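Local atomic coordinates of proto-oncogene vav (Homo sapiens, PDB entry 6NEW), a protein that probably acts as a guanine nucleotide exchange factor for Rho-family GTPases such as Rac, through a DH-PH-C1 module. Residues A[233-238]-A[269-274]; A[256-259]-A[264-267]; A[298-303]-A[340-345]; A[241-246]-A[276-281]; A[291-296]-A[326-331]. All blocks are in the same frame, centred on the assembly; numbering follows the deposited sequence. Where two conformers were deposited one is given.

Contact 1 (A[233-238]-A[269-274]); sequences QLSIEN and YAFLLD
Ile236 holds CG1 beside its backbone N (chi1 -57°) and carries CD1 outward along an extended chain, while Phe271 swings its ring out beside its own backbone N (chi1 -60°), and the two side chains approach from opposite directions, the isoleucine methyl arriving over the ring face. This is the junction between the DH and PH domains of a Rho exchange factor: helix 196-235 has just ended, and Ile236 is the first residue to leave helical geometry, beginning a short edge strand of the PH sheet. Its methyl forms a CH-pi contact, with CD1 lying 3.9 Å from the centroid of the Phe271 ring and 21° off the ring normal. The opposite face of that ring is taken by Tyr269 from the same strand, and rings from Phe232 and Tyr287 close in around it. No hydrogen bond links the segments, so the contact is apolar. At its margin Ser235 gives its hydroxyl to the helix, where OG bonds Phe232 O, and approaches the ring obliquely, OG standing 4.3 Å from Phe271 CZ.

Contact 2 (A[256-259]-A[264-267]); sequences KITS and SKMD
Lys256 and Asp267 pair across the antiparallel beta hairpin formed by strands 249-258 and 266-273 of the PH domain, near the end where the chain turns back. Followed outward, Lys256 begins with CB 4.0 Å from Met266 O. CG then runs alongside the aspartate, and CD passes 4.0 Å from Lys265 CD, where the two lysine chains cross at about a right angle. CE comes 3.3 Å from Asp267 OD1, and a bend at the last torsion (chi4 -100°) turns the tip back to the acid, so that NZ forms a salt bridge of 3.1 Å with Asp267 OD1. The ammonium reaches this oxygen on its syn side, 25° out of the carboxylate plane. Lys265 sends its own NZ to Trp313 O.

Beneath these chains the backbones of Ile257 and Met266 make a hydrogen-bonded pair: Met266 N to Ile257 O is nearly straight at 168°, whereas Ile257 N to Met266 O is more bent. Their side chains share the other face of the sheet. Thr258 brings its methyl CG2 against Lys265, its hydroxyl bonding Glu329. One water accepts a weak bond from Lys256 NZ and donates to Lys265 O, 2.7 Å from that carbonyl oxygen.

Contact 3 (A[298-303]-A[340-345]); sequences FQVRDD and KWMEQF
The C-terminal helix of a PH domain plugs one end of its beta barrel, and here helix 335-352 packs against strand 298-302, an outer strand of the sheet. The short segments run roughly antiparallel, at 145°, with their axes 9.6 Å apart at closest approach. Val300 is the wedge between them, its two methyls reaching different turns of the helix. CG1, anti to the backbone N (chi1 166°), rests 3.4 Å from Met342 SD, while CG2 sits 3.7 Å from Phe345 CB and meets the phenyl ring obliquely. Phe345 also packs on Phe317 and Leu330 of the neighbouring strands.

Met342 leaves the helix with CG anti to its backbone N, then bends twice, which lays its thioether along the strand and carries CE to Asp302. The two side chains cross at about a right angle, with CE near Asp302 CB, CG and OD1. The carboxylate itself is engaged by Lys338, one turn earlier on the helix, in a salt bridge through OD1. With no hydrogen bond between the segments, the contact depends on apolar contact at Val300, and the charge at its edge is probably balanced by that lysine.

Contact 4 (A[241-246]-A[276-281]); sequences QSLAHY and ALLICK
Ala276, at the start of strand 276-283, presents its methyl to Tyr246: CB lies 3.9 Å from Tyr246 CG and 4.0 Å from Tyr246 CB, at the root of the aromatic ring and oblique to it. Tyr246 carries the ring beside its own backbone N (chi1 -63°), which leaves the phenol end pointing back over its own loop. There OH donates to Gln241 OE1 at 2.7 Å, from 40° above the amide's carbonyl plane, a bond that ties the two ends of segment 241-246 together. Phe292 meets the same tyrosine ring from the next strand. The loop links the short strand after the DH domain's last helix to the first long strand of the PH domain, and includes a 3-10 turn at 243-245. Two residues further along the strand, Leu278 again points toward this turn. Its two methyls straddle a single methyl of Leu243, CD1 and CD2 each 3.8 Å from Leu243 CD2. Behind that leucine stand Ile229 and Phe232 of helix 196-235, while Gln233 OE1 accepts a hydrogen bond from Leu243 N.

Contact 5 (A[291-296]-A[326-331]); sequences DFVNLH and QGYELF
Polar contact comes first, between the carboxylate of Asp291 and the phenol of Tyr328, whose side chains approach from opposite directions. Tyr328 OH can give a weak hydrogen bond to Asp291 OD2 at 3.1 Å, and Asp291 OD1 also lies 3.1 Å from Tyr328 OH. OD2 lies at the edge of the ring, near its plane, and also comes 3.5 Å from Tyr328 CE1. The two flat groups are nevertheless strongly turned, with carboxylate and ring planes 77° apart.

Apolar contact flanks the phenol on its other ortho side. Val293 sets CG1 anti to its backbone N (chi1 -177°), which leaves CG2 directed at the tyrosine, 3.8 Å from Tyr328 CE2, in an oblique approach. The hydroxyl end of the ring is thus held between an acid and a methyl group two residues apart on one strand.

Within segment 326-331, Gln326 folds its amide over one face of the Tyr328 ring, and its OE1 accepts a bond from Gly327 N at 2.9 Å. Ile257 also touches the tyrosine from strand 249-258. Strands 286-294 and 327-332 are not neighbours in the sheet, and this meeting of side chains across the interior is characteristic of the strongly bent PH-domain barrel, whose two halves face each other.

All five contacts belong to the PH domain or its junction with the DH domain, and all reach the same sheet, that of the PH domain. Contacts 1 and 4, their centres 5 Å apart, interleave along the chain and join the end of helix 196-235 and the following loop to strands 266-273 and 276-283. Contact 2 lies within that span, 18 Å from contact 1, toward the hairpin's turn. Contacts 3 and 5 come later, also interleaved, with centres 11 Å apart; Phe345 of contact 3 touches Leu295 and Leu330 of contact 5. Together they trace a barrel from its helical plug to the DH-facing edge, where the last DH helix and the loop after it pack directly on PH strands.

Contact 1 (A[233-238]-A[269-274])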
# COMPACT_ATOMS: atom_id res chain seq x y z
N GLN A 233 0.52 -18.30 -8.19
CA GLN A 233 -0.04 -19.48 -7.53
C GLN A 233 -0.68 -20.38 -8.54
O GLN A 233 -0.33 -21.54 -8.54
CB GLN A 233 -1.04 -19.14 -6.42
CG GLN A 233 -1.27 -20.33 -5.49
CD GLN A 233 -0.19 -20.43 -4.46
OE1 GLN A 233 0.16 -19.43 -3.80
NE2 GLN A 233 0.35 -21.63 -4.27
N LEU A 234 -1.51 -19.85 -9.46
CA LEU A 234 -2.19 -20.61 -10.53
C LEU A 234 -1.26 -21.22 -11.55
O LEU A 234 -1.47 -22.36 -11.97
CB LEU A 234 -3.21 -19.72 -11.27
CG LEU A 234 -4.46 -19.33 -10.51
CD1 LEU A 234 -5.21 -18.25 -11.22
CD2 LEU A 234 -5.35 -20.54 -10.25
N SER A 235 -0.27 -20.44 -12.00
CA SER A 235 0.68 -20.86 -13.01
C SER A 235 1.68 -21.92 -12.52
O SER A 235 2.20 -22.65 -13.36
CB SER A 235 1.40 -19.65 -13.61
OG SER A 235 2.36 -19.13 -12.71
N ILE A 236 1.93 -22.03 -11.19
CA ILE A 236 2.89 -23.00 -10.66
C ILE A 236 2.22 -24.33 -10.22
O ILE A 236 1.26 -24.34 -9.47
CB ILE A 236 3.83 -22.41 -9.55
CG1 ILE A 236 4.60 -21.18 -10.08
CG2 ILE A 236 4.84 -23.47 -9.01
CD1 ILE A 236 5.01 -20.22 -9.00
N GLU A 237 2.81 -25.44 -10.65
CA GLU A 237 2.39 -26.80 -10.38
C GLU A 237 3.30 -27.48 -9.38
O GLU A 237 4.51 -27.27 -9.39
CB GLU A 237 2.46 -27.59 -11.68
CG GLU A 237 1.17 -27.61 -12.47
CD GLU A 237 1.17 -28.74 -13.49
OE1 GLU A 237 2.16 -29.51 -13.52
OE2 GLU A 237 0.20 -28.84 -14.28
N ASN A 238 2.69 -28.34 -8.53
CA ASN A 238 3.32 -29.14 -7.47
C ASN A 238 3.94 -28.28 -6.37
O ASN A 238 4.84 -28.72 -5.63
CB ASN A 238 4.31 -30.20 -8.01
CG ASN A 238 3.66 -31.45 -8.58
OD1 ASN A 238 2.43 -31.59 -8.68
ND2 ASN A 238 4.49 -32.40 -8.98
N TYR A 269 13.02 -21.87 -15.15
CA TYR A 269 12.28 -20.65 -14.92
C TYR A 269 12.25 -20.47 -13.41
O TYR A 269 11.93 -21.41 -12.69
CB TYR A 269 10.85 -20.72 -15.49
CG TYR A 269 10.24 -19.35 -15.63
CD1 TYR A 269 9.57 -18.74 -14.57
CD2 TYR A 269 10.36 -18.63 -16.81
CE1 TYR A 269 9.05 -17.45 -14.68
CE2 TYR A 269 9.86 -17.34 -16.93
CZ TYR A 269 9.19 -16.76 -15.87
OH TYR A 269 8.64 -15.51 -16.01
N ALA A 270 12.60 -19.28 -12.93
CA ALA A 270 12.64 -18.99 -11.51
C ALA A 270 11.78 -17.82 -11.11
O ALA A 270 11.67 -16.84 -11.86
CB ALA A 270 14.09 -18.75 -11.07
N PHE A 271 11.26 -17.88 -9.88
CA PHE A 271 10.48 -16.82 -9.22
C PHE A 271 11.20 -16.53 -7.91
O PHE A 271 11.36 -17.41 -7.06
CB PHE A 271 9.02 -17.24 -8.90
CG PHE A 271 8.18 -17.62 -10.08
CD1 PHE A 271 8.18 -18.92 -10.57
CD2 PHE A 271 7.34 -16.68 -10.69
CE1 PHE A 271 7.40 -19.27 -11.67
CE2 PHE A 271 6.55 -17.04 -11.79
CZ PHE A 271 6.57 -18.33 -12.26
N LEU A 272 11.67 -15.30 -7.78
CA LEU A 272 12.34 -14.87 -6.58
C LEU A 272 11.38 -14.01 -5.79
O LEU A 272 10.84 -13.04 -6.32
CB LEU A 272 13.64 -14.09 -6.89
CG LEU A 272 14.40 -13.53 -5.69
CD1 LEU A 272 14.85 -14.63 -4.80
CD2 LEU A 272 15.57 -12.67 -6.13
N LEU A 273 11.20 -14.36 -4.52
CA LEU A 273 10.38 -13.64 -3.55
C LEU A 273 11.35 -13.31 -2.42
O LEU A 273 12.49 -13.74 -2.50
CB LEU A 273 9.20 -14.53 -3.08
CG LEU A 273 8.16 -14.86 -4.17
CD1 LEU A 273 8.39 -16.23 -4.75
CD2 LEU A 273 6.75 -14.76 -3.62
N ASP A 274 10.93 -12.57 -1.38
CA ASP A 274 11.81 -12.18 -0.27
C ASP A 274 12.50 -13.35 0.44
O ASP A 274 13.68 -13.25 0.75
CB ASP A 274 11.01 -11.40 0.78
CG ASP A 274 10.53 -10.03 0.37
OD1 ASP A 274 11.34 -9.26 -0.19
OD2 ASP A 274 9.38 -9.68 0.71

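Contact 2 (A[256-259]-A[264-267])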
# COMPACT_ATOMS: atom_id res chain seq x y z
N LYS A 256 19.66 -20.45 -16.55
CA LYS A 256 20.28 -21.77 -16.64
C LYS A 256 20.94 -22.02 -15.30
O LYS A 256 21.38 -21.08 -14.63
CB LYS A 256 21.27 -21.87 -17.81
CG LYS A 256 20.59 -21.95 -19.17
CD LYS A 256 21.59 -21.91 -20.30
CE LYS A 256 20.96 -21.81 -21.67
NZ LYS A 256 20.89 -23.13 -22.34
N ILE A 257 20.98 -23.28 -14.87
CA ILE A 257 21.48 -23.57 -13.53
C ILE A 257 22.24 -24.89 -13.42
O ILE A 257 21.91 -25.88 -14.08
CB ILE A 257 20.25 -23.51 -12.55
CG1 ILE A 257 20.67 -23.64 -11.06
CG2 ILE A 257 19.17 -24.53 -12.92
CD1 ILE A 257 19.64 -23.13 -10.09
N THR A 258 23.26 -24.89 -12.55
CA THR A 258 24.03 -26.07 -12.18
C THR A 258 24.04 -26.15 -10.65
O THR A 258 23.86 -25.13 -9.98
CB THR A 258 25.46 -26.09 -12.78
OG1 THR A 258 26.32 -25.26 -12.02
CG2 THR A 258 25.51 -25.70 -14.28
N SER A 259 24.23 -27.35 -10.10
CA SER A 259 24.35 -27.59 -8.67
C SER A 259 25.61 -28.45 -8.43
O SER A 259 26.11 -29.02 -9.41
CB SER A 259 23.09 -28.29 -8.15
OG SER A 259 23.09 -29.66 -8.50
N SER A 264 25.74 -30.00 -15.27
CA SER A 264 25.27 -29.69 -16.62
C SER A 264 24.17 -28.63 -16.53
O SER A 264 23.22 -28.82 -15.76
CB SER A 264 24.72 -30.94 -17.29
OG SER A 264 23.65 -31.51 -16.55
N LYS A 265 24.31 -27.53 -17.30
CA LYS A 265 23.36 -26.42 -17.35
C LYS A 265 21.95 -26.88 -17.71
O LYS A 265 21.74 -27.42 -18.80
CB LYS A 265 23.82 -25.33 -18.33
CG LYS A 265 24.96 -24.45 -17.85
CD LYS A 265 25.05 -23.24 -18.74
CE LYS A 265 26.42 -22.62 -18.77
NZ LYS A 265 26.43 -21.38 -19.59
N MET A 266 21.00 -26.68 -16.77
CA MET A 266 19.59 -27.02 -16.95
C MET A 266 18.79 -25.74 -17.18
O MET A 266 18.91 -24.80 -16.39
CB MET A 266 19.03 -27.76 -15.74
CG MET A 266 19.67 -29.10 -15.50
SD MET A 266 19.39 -29.60 -13.79
CE MET A 266 20.70 -28.73 -12.97
N ASP A 267 17.99 -25.71 -18.26
CA ASP A 267 17.12 -24.58 -18.58
C ASP A 267 16.00 -24.60 -17.58
O ASP A 267 15.39 -25.64 -17.35
CB ASP A 267 16.55 -24.71 -20.00
CG ASP A 267 17.58 -24.44 -21.07
OD1 ASP A 267 18.09 -23.31 -21.13
OD2 ASP A 267 17.85 -25.36 -21.87
O HOH W 1 21.51 -26.27 -21.28

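Contact 3 (A[298-303]-A[340-345])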
# COMPACT_ATOMS: atom_id res chain seq x y z
N PHE A 298 21.03 -19.00 2.62
CA PHE A 298 21.77 -18.89 1.37
C PHE A 298 22.40 -17.52 1.22
O PHE A 298 21.86 -16.52 1.66
CB PHE A 298 20.90 -19.23 0.14
CG PHE A 298 20.77 -20.72 -0.11
CD1 PHE A 298 19.86 -21.49 0.62
CD2 PHE A 298 21.58 -21.37 -1.04
CE1 PHE A 298 19.76 -22.87 0.41
CE2 PHE A 298 21.47 -22.75 -1.26
CZ PHE A 298 20.56 -23.49 -0.54
N GLN A 299 23.58 -17.51 0.59
CA GLN A 299 24.33 -16.30 0.30
C GLN A 299 24.60 -16.15 -1.20
O GLN A 299 24.66 -17.14 -1.94
CB GLN A 299 25.63 -16.28 1.11
CG GLN A 299 25.39 -15.89 2.56
CD GLN A 299 26.61 -15.89 3.46
OE1 GLN A 299 27.73 -16.19 3.05
NE2 GLN A 299 26.40 -15.53 4.72
N VAL A 300 24.74 -14.92 -1.64
CA VAL A 300 25.05 -14.67 -3.03
C VAL A 300 26.49 -14.17 -3.16
O VAL A 300 26.90 -13.28 -2.41
CB VAL A 300 24.02 -13.74 -3.72
CG1 VAL A 300 24.55 -13.23 -5.05
CG2 VAL A 300 22.70 -14.46 -3.94
N ARG A 301 27.24 -14.76 -4.10
CA ARG A 301 28.62 -14.41 -4.41
C ARG A 301 28.74 -14.15 -5.88
O ARG A 301 28.43 -15.03 -6.68
CB ARG A 301 29.61 -15.51 -3.98
CG ARG A 301 29.70 -15.74 -2.48
CD ARG A 301 30.06 -14.47 -1.71
NE ARG A 301 30.66 -14.80 -0.42
CZ ARG A 301 29.97 -15.06 0.69
NH1 ARG A 301 30.61 -15.38 1.81
NH2 ARG A 301 28.65 -14.98 0.69
N ASP A 302 29.19 -12.95 -6.25
CA ASP A 302 29.38 -12.56 -7.63
C ASP A 302 30.50 -13.35 -8.32
O ASP A 302 31.42 -13.84 -7.67
CB ASP A 302 29.65 -11.03 -7.77
CG ASP A 302 29.75 -10.54 -9.22
OD1 ASP A 302 29.05 -11.11 -10.09
OD2 ASP A 302 30.58 -9.64 -9.49
N ASP A 303 30.38 -13.49 -9.64
CA ASP A 303 31.40 -14.12 -10.47
C ASP A 303 31.66 -13.26 -11.71
O ASP A 303 30.80 -13.14 -12.58
CB ASP A 303 31.07 -15.58 -10.78
CG ASP A 303 32.03 -16.18 -11.77
OD1 ASP A 303 31.81 -16.04 -12.97
OD2 ASP A 303 33.04 -16.76 -11.33
N LYS A 340 20.70 -7.32 -12.56
CA LYS A 340 19.35 -7.12 -12.05
C LYS A 340 18.92 -8.22 -11.05
O LYS A 340 18.37 -7.88 -10.00
CB LYS A 340 18.34 -6.96 -13.21
CG LYS A 340 16.89 -6.71 -12.78
CD LYS A 340 16.57 -5.29 -12.28
CE LYS A 340 15.19 -5.30 -11.65
NZ LYS A 340 14.47 -4.02 -11.83
N TRP A 341 19.18 -9.50 -11.36
CA TRP A 341 18.83 -10.62 -10.49
C TRP A 341 19.62 -10.58 -9.17
O TRP A 341 19.05 -10.82 -8.10
CB TRP A 341 19.04 -11.96 -11.20
CG TRP A 341 17.87 -12.39 -12.02
CD1 TRP A 341 17.62 -12.05 -13.32
CD2 TRP A 341 16.82 -13.27 -11.62
NE1 TRP A 341 16.48 -12.70 -13.76
CE2 TRP A 341 15.98 -13.46 -12.74
CE3 TRP A 341 16.51 -13.93 -10.42
CZ2 TRP A 341 14.84 -14.28 -12.70
CZ3 TRP A 341 15.38 -14.75 -10.37
CH2 TRP A 341 14.56 -14.91 -11.50
N MET A 342 20.92 -10.26 -9.26
CA MET A 342 21.87 -10.12 -8.16
C MET A 342 21.39 -9.07 -7.18
O MET A 342 21.40 -9.31 -5.97
CB MET A 342 23.23 -9.70 -8.72
CG MET A 342 24.28 -9.53 -7.66
SD MET A 342 25.23 -11.04 -7.53
CE MET A 342 26.20 -10.83 -8.98
N GLU A 343 21.01 -7.90 -7.70
CA GLU A 343 20.49 -6.76 -6.95
C GLU A 343 19.18 -7.18 -6.22
O GLU A 343 18.98 -6.83 -5.06
CB GLU A 343 20.27 -5.60 -7.92
CG GLU A 343 19.76 -4.30 -7.33
CD GLU A 343 19.10 -3.43 -8.40
OE1 GLU A 343 17.85 -3.32 -8.39
OE2 GLU A 343 19.83 -2.94 -9.29
N GLN A 344 18.33 -7.99 -6.88
CA GLN A 344 17.09 -8.48 -6.28
C GLN A 344 17.32 -9.53 -5.18
O GLN A 344 16.54 -9.55 -4.22
CB GLN A 344 16.11 -8.98 -7.34
CG GLN A 344 15.62 -7.87 -8.30
CD GLN A 344 14.82 -6.80 -7.63
OE1 GLN A 344 13.85 -7.07 -6.91
NE2 GLN A 344 15.20 -5.57 -7.83
N PHE A 345 18.39 -10.37 -5.29
CA PHE A 345 18.74 -11.36 -4.26
C PHE A 345 19.24 -10.63 -3.00
O PHE A 345 18.90 -11.00 -1.88
CB PHE A 345 19.82 -12.33 -4.76
CG PHE A 345 19.32 -13.60 -5.40
CD1 PHE A 345 19.00 -14.70 -4.63
CD2 PHE A 345 19.24 -13.71 -6.78
CE1 PHE A 345 18.55 -15.88 -5.22
CE2 PHE A 345 18.80 -14.89 -7.37
CZ PHE A 345 18.46 -15.97 -6.59

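Contact 4 (A[241-246]-A[276-281])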
# COMPACT_ATOMS: atom_id res chain seq x y z
N GLN A 241 2.23 -25.07 -1.08
CA GLN A 241 1.96 -23.99 -0.12
C GLN A 241 1.64 -22.72 -0.83
O GLN A 241 1.98 -22.55 -2.00
CB GLN A 241 3.17 -23.74 0.82
CG GLN A 241 3.73 -24.96 1.55
CD GLN A 241 4.47 -24.60 2.81
OE1 GLN A 241 5.03 -23.52 2.96
NE2 GLN A 241 4.46 -25.52 3.76
N SER A 242 1.02 -21.77 -0.10
CA SER A 242 0.71 -20.44 -0.61
C SER A 242 2.02 -19.64 -0.72
O SER A 242 2.83 -19.65 0.21
CB SER A 242 -0.27 -19.72 0.31
OG SER A 242 -0.47 -18.37 -0.07
N LEU A 243 2.21 -18.98 -1.86
CA LEU A 243 3.35 -18.12 -2.17
C LEU A 243 3.45 -16.93 -1.23
O LEU A 243 4.57 -16.53 -0.89
CB LEU A 243 3.29 -17.63 -3.62
CG LEU A 243 3.83 -18.58 -4.66
CD1 LEU A 243 3.49 -18.11 -6.03
CD2 LEU A 243 5.33 -18.73 -4.54
N ALA A 244 2.28 -16.38 -0.81
CA ALA A 244 2.11 -15.25 0.10
C ALA A 244 2.92 -15.42 1.39
O ALA A 244 3.29 -14.41 1.98
CB ALA A 244 0.63 -15.05 0.42
N HIS A 245 3.21 -16.67 1.79
CA HIS A 245 4.04 -16.99 2.97
C HIS A 245 5.49 -16.57 2.79
O HIS A 245 6.19 -16.46 3.79
CB HIS A 245 4.04 -18.51 3.25
CG HIS A 245 2.79 -19.03 3.88
ND1 HIS A 245 2.09 -20.10 3.32
CD2 HIS A 245 2.16 -18.64 5.01
CE1 HIS A 245 1.04 -20.29 4.11
NE2 HIS A 245 1.04 -19.44 5.14
N TYR A 246 5.96 -16.37 1.55
CA TYR A 246 7.36 -16.08 1.27
C TYR A 246 7.64 -14.63 0.96
O TYR A 246 8.77 -14.29 0.64
CB TYR A 246 7.87 -17.05 0.18
CG TYR A 246 7.80 -18.48 0.69
CD1 TYR A 246 8.59 -18.89 1.76
CD2 TYR A 246 6.82 -19.35 0.23
CE1 TYR A 246 8.45 -20.16 2.32
CE2 TYR A 246 6.68 -20.64 0.77
CZ TYR A 246 7.49 -21.03 1.83
OH TYR A 246 7.39 -22.30 2.36
N ALA A 276 12.18 -16.78 -0.66
CA ALA A 276 12.33 -18.00 -1.43
C ALA A 276 12.69 -17.80 -2.87
O ALA A 276 12.40 -16.76 -3.46
CB ALA A 276 11.05 -18.82 -1.36
N LEU A 277 13.30 -18.84 -3.44
CA LEU A 277 13.60 -18.94 -4.85
C LEU A 277 12.98 -20.26 -5.28
O LEU A 277 13.25 -21.29 -4.67
CB LEU A 277 15.11 -18.90 -5.14
CG LEU A 277 15.47 -18.98 -6.62
CD1 LEU A 277 15.29 -17.65 -7.30
CD2 LEU A 277 16.86 -19.52 -6.82
N LEU A 278 12.07 -20.18 -6.25
CA LEU A 278 11.34 -21.32 -6.81
C LEU A 278 11.95 -21.59 -8.16
O LEU A 278 11.95 -20.72 -9.03
CB LEU A 278 9.85 -20.96 -6.97
CG LEU A 278 8.96 -21.09 -5.73
CD1 LEU A 278 8.99 -19.84 -4.90
CD2 LEU A 278 7.53 -21.32 -6.14
N ILE A 279 12.58 -22.75 -8.30
CA ILE A 279 13.23 -23.16 -9.54
C ILE A 279 12.28 -24.15 -10.20
O ILE A 279 12.03 -25.25 -9.68
CB ILE A 279 14.68 -23.70 -9.32
CG1 ILE A 279 15.58 -22.64 -8.65
CG2 ILE A 279 15.30 -24.17 -10.65
CD1 ILE A 279 16.66 -23.25 -7.76
N CYS A 280 11.68 -23.71 -11.29
CA CYS A 280 10.69 -24.45 -12.05
C CYS A 280 11.20 -24.81 -13.42
O CYS A 280 12.10 -24.16 -13.95
CB CYS A 280 9.38 -23.66 -12.16
SG CYS A 280 8.74 -23.06 -10.59
N LYS A 281 10.55 -25.81 -14.01
CA LYS A 281 10.77 -26.28 -15.37
C LYS A 281 9.43 -26.10 -16.07
O LYS A 281 8.40 -26.49 -15.50
CB LYS A 281 11.18 -27.77 -15.37
CG LYS A 281 11.47 -28.32 -16.75
CD LYS A 281 12.18 -29.66 -16.70
CE LYS A 281 12.46 -30.19 -18.08
NZ LYS A 281 13.52 -29.42 -18.78

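Contact 5 (A[291-296]-A[326-331])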
# COMPACT_ATOMS: atom_id res chain seq x y z
N ASP A 291 12.88 -27.26 -7.59
CA ASP A 291 13.72 -26.94 -6.46
C ASP A 291 13.21 -25.74 -5.68
O ASP A 291 13.01 -24.66 -6.24
CB ASP A 291 15.17 -26.71 -6.94
CG ASP A 291 16.28 -27.30 -6.08
OD1 ASP A 291 16.12 -27.32 -4.83
OD2 ASP A 291 17.34 -27.66 -6.65
N PHE A 292 13.02 -25.93 -4.37
CA PHE A 292 12.61 -24.86 -3.47
C PHE A 292 13.79 -24.46 -2.57
O PHE A 292 14.25 -25.25 -1.75
CB PHE A 292 11.36 -25.26 -2.65
CG PHE A 292 10.72 -24.08 -1.96
CD1 PHE A 292 9.75 -23.32 -2.61
CD2 PHE A 292 11.10 -23.71 -0.67
CE1 PHE A 292 9.18 -22.21 -1.98
CE2 PHE A 292 10.51 -22.61 -0.04
CZ PHE A 292 9.56 -21.87 -0.71
N VAL A 293 14.28 -23.24 -2.75
CA VAL A 293 15.42 -22.69 -2.00
C VAL A 293 14.92 -21.68 -0.95
O VAL A 293 14.28 -20.71 -1.34
CB VAL A 293 16.46 -22.04 -2.97
CG1 VAL A 293 17.68 -21.53 -2.22
CG2 VAL A 293 16.89 -23.01 -4.08
N ASN A 294 15.15 -21.93 0.37
CA ASN A 294 14.77 -21.00 1.45
C ASN A 294 15.95 -20.08 1.54
O ASN A 294 17.05 -20.54 1.79
CB ASN A 294 14.59 -21.73 2.80
CG ASN A 294 13.44 -22.70 2.84
OD1 ASN A 294 12.29 -22.32 3.06
ND2 ASN A 294 13.74 -23.98 2.64
N LEU A 295 15.77 -18.80 1.28
CA LEU A 295 16.92 -17.89 1.30
C LEU A 295 17.48 -17.52 2.71
O LEU A 295 18.51 -16.83 2.77
CB LEU A 295 16.62 -16.63 0.49
CG LEU A 295 16.34 -16.87 -0.98
CD1 LEU A 295 15.79 -15.63 -1.61
CD2 LEU A 295 17.61 -17.40 -1.74
N HIS A 296 16.84 -18.01 3.81
CA HIS A 296 17.25 -17.78 5.21
C HIS A 296 18.69 -18.35 5.48
O HIS A 296 19.37 -17.89 6.39
CB HIS A 296 16.22 -18.38 6.21
CG HIS A 296 14.89 -17.66 6.34
ND1 HIS A 296 13.75 -18.12 5.70
CD2 HIS A 296 14.54 -16.61 7.13
CE1 HIS A 296 12.76 -17.31 6.08
NE2 HIS A 296 13.20 -16.38 6.92
N GLN A 326 25.00 -26.93 -0.18
CA GLN A 326 24.59 -26.79 -1.57
C GLN A 326 25.19 -25.51 -2.12
O GLN A 326 25.43 -24.57 -1.37
CB GLN A 326 23.05 -26.77 -1.67
CG GLN A 326 22.46 -26.71 -3.09
CD GLN A 326 22.96 -27.78 -4.03
OE1 GLN A 326 23.90 -27.57 -4.82
NE2 GLN A 326 22.32 -28.95 -3.98
N GLY A 327 25.41 -25.48 -3.43
CA GLY A 327 25.95 -24.36 -4.16
C GLY A 327 25.49 -24.36 -5.61
O GLY A 327 25.91 -25.20 -6.41
N TYR A 328 24.61 -23.42 -5.95
CA TYR A 328 24.09 -23.28 -7.31
C TYR A 328 24.92 -22.26 -8.09
O TYR A 328 25.55 -21.39 -7.48
CB TYR A 328 22.62 -22.81 -7.30
CG TYR A 328 21.65 -23.71 -6.55
CD1 TYR A 328 21.03 -24.77 -7.19
CD2 TYR A 328 21.34 -23.47 -5.22
CE1 TYR A 328 20.14 -25.61 -6.50
CE2 TYR A 328 20.44 -24.28 -4.53
CZ TYR A 328 19.86 -25.36 -5.17
OH TYR A 328 18.97 -26.16 -4.49
N GLU A 329 24.90 -22.36 -9.42
CA GLU A 329 25.53 -21.42 -10.36
C GLU A 329 24.38 -20.95 -11.22
O GLU A 329 23.67 -21.78 -11.80
CB GLU A 329 26.58 -22.11 -11.25
CG GLU A 329 27.81 -22.65 -10.53
CD GLU A 329 28.94 -22.98 -11.49
OE1 GLU A 329 28.64 -23.44 -12.62
OE2 GLU A 329 30.12 -22.80 -11.12
N LEU A 330 24.15 -19.65 -11.25
CA LEU A 330 23.01 -19.08 -11.93
C LEU A 330 23.48 -18.32 -13.14
O LEU A 330 24.23 -17.35 -13.01
CB LEU A 330 22.20 -18.18 -10.94
CG LEU A 330 21.06 -18.80 -10.10
CD1 LEU A 330 21.46 -20.07 -9.42
CD2 LEU A 330 20.61 -17.85 -9.03
N PHE A 331 23.04 -18.78 -14.33
CA PHE A 331 23.45 -18.16 -15.59
C PHE A 331 22.31 -17.40 -16.25
O PHE A 331 21.23 -17.96 -16.45
CB PHE A 331 24.04 -19.19 -16.57
CG PHE A 331 25.26 -19.93 -16.08
CD1 PHE A 331 25.13 -21.09 -15.33
CD2 PHE A 331 26.54 -19.51 -16.44
CE1 PHE A 331 26.25 -21.79 -14.89
CE2 PHE A 331 27.67 -20.20 -16.01
CZ PHE A 331 27.52 -21.32 -15.22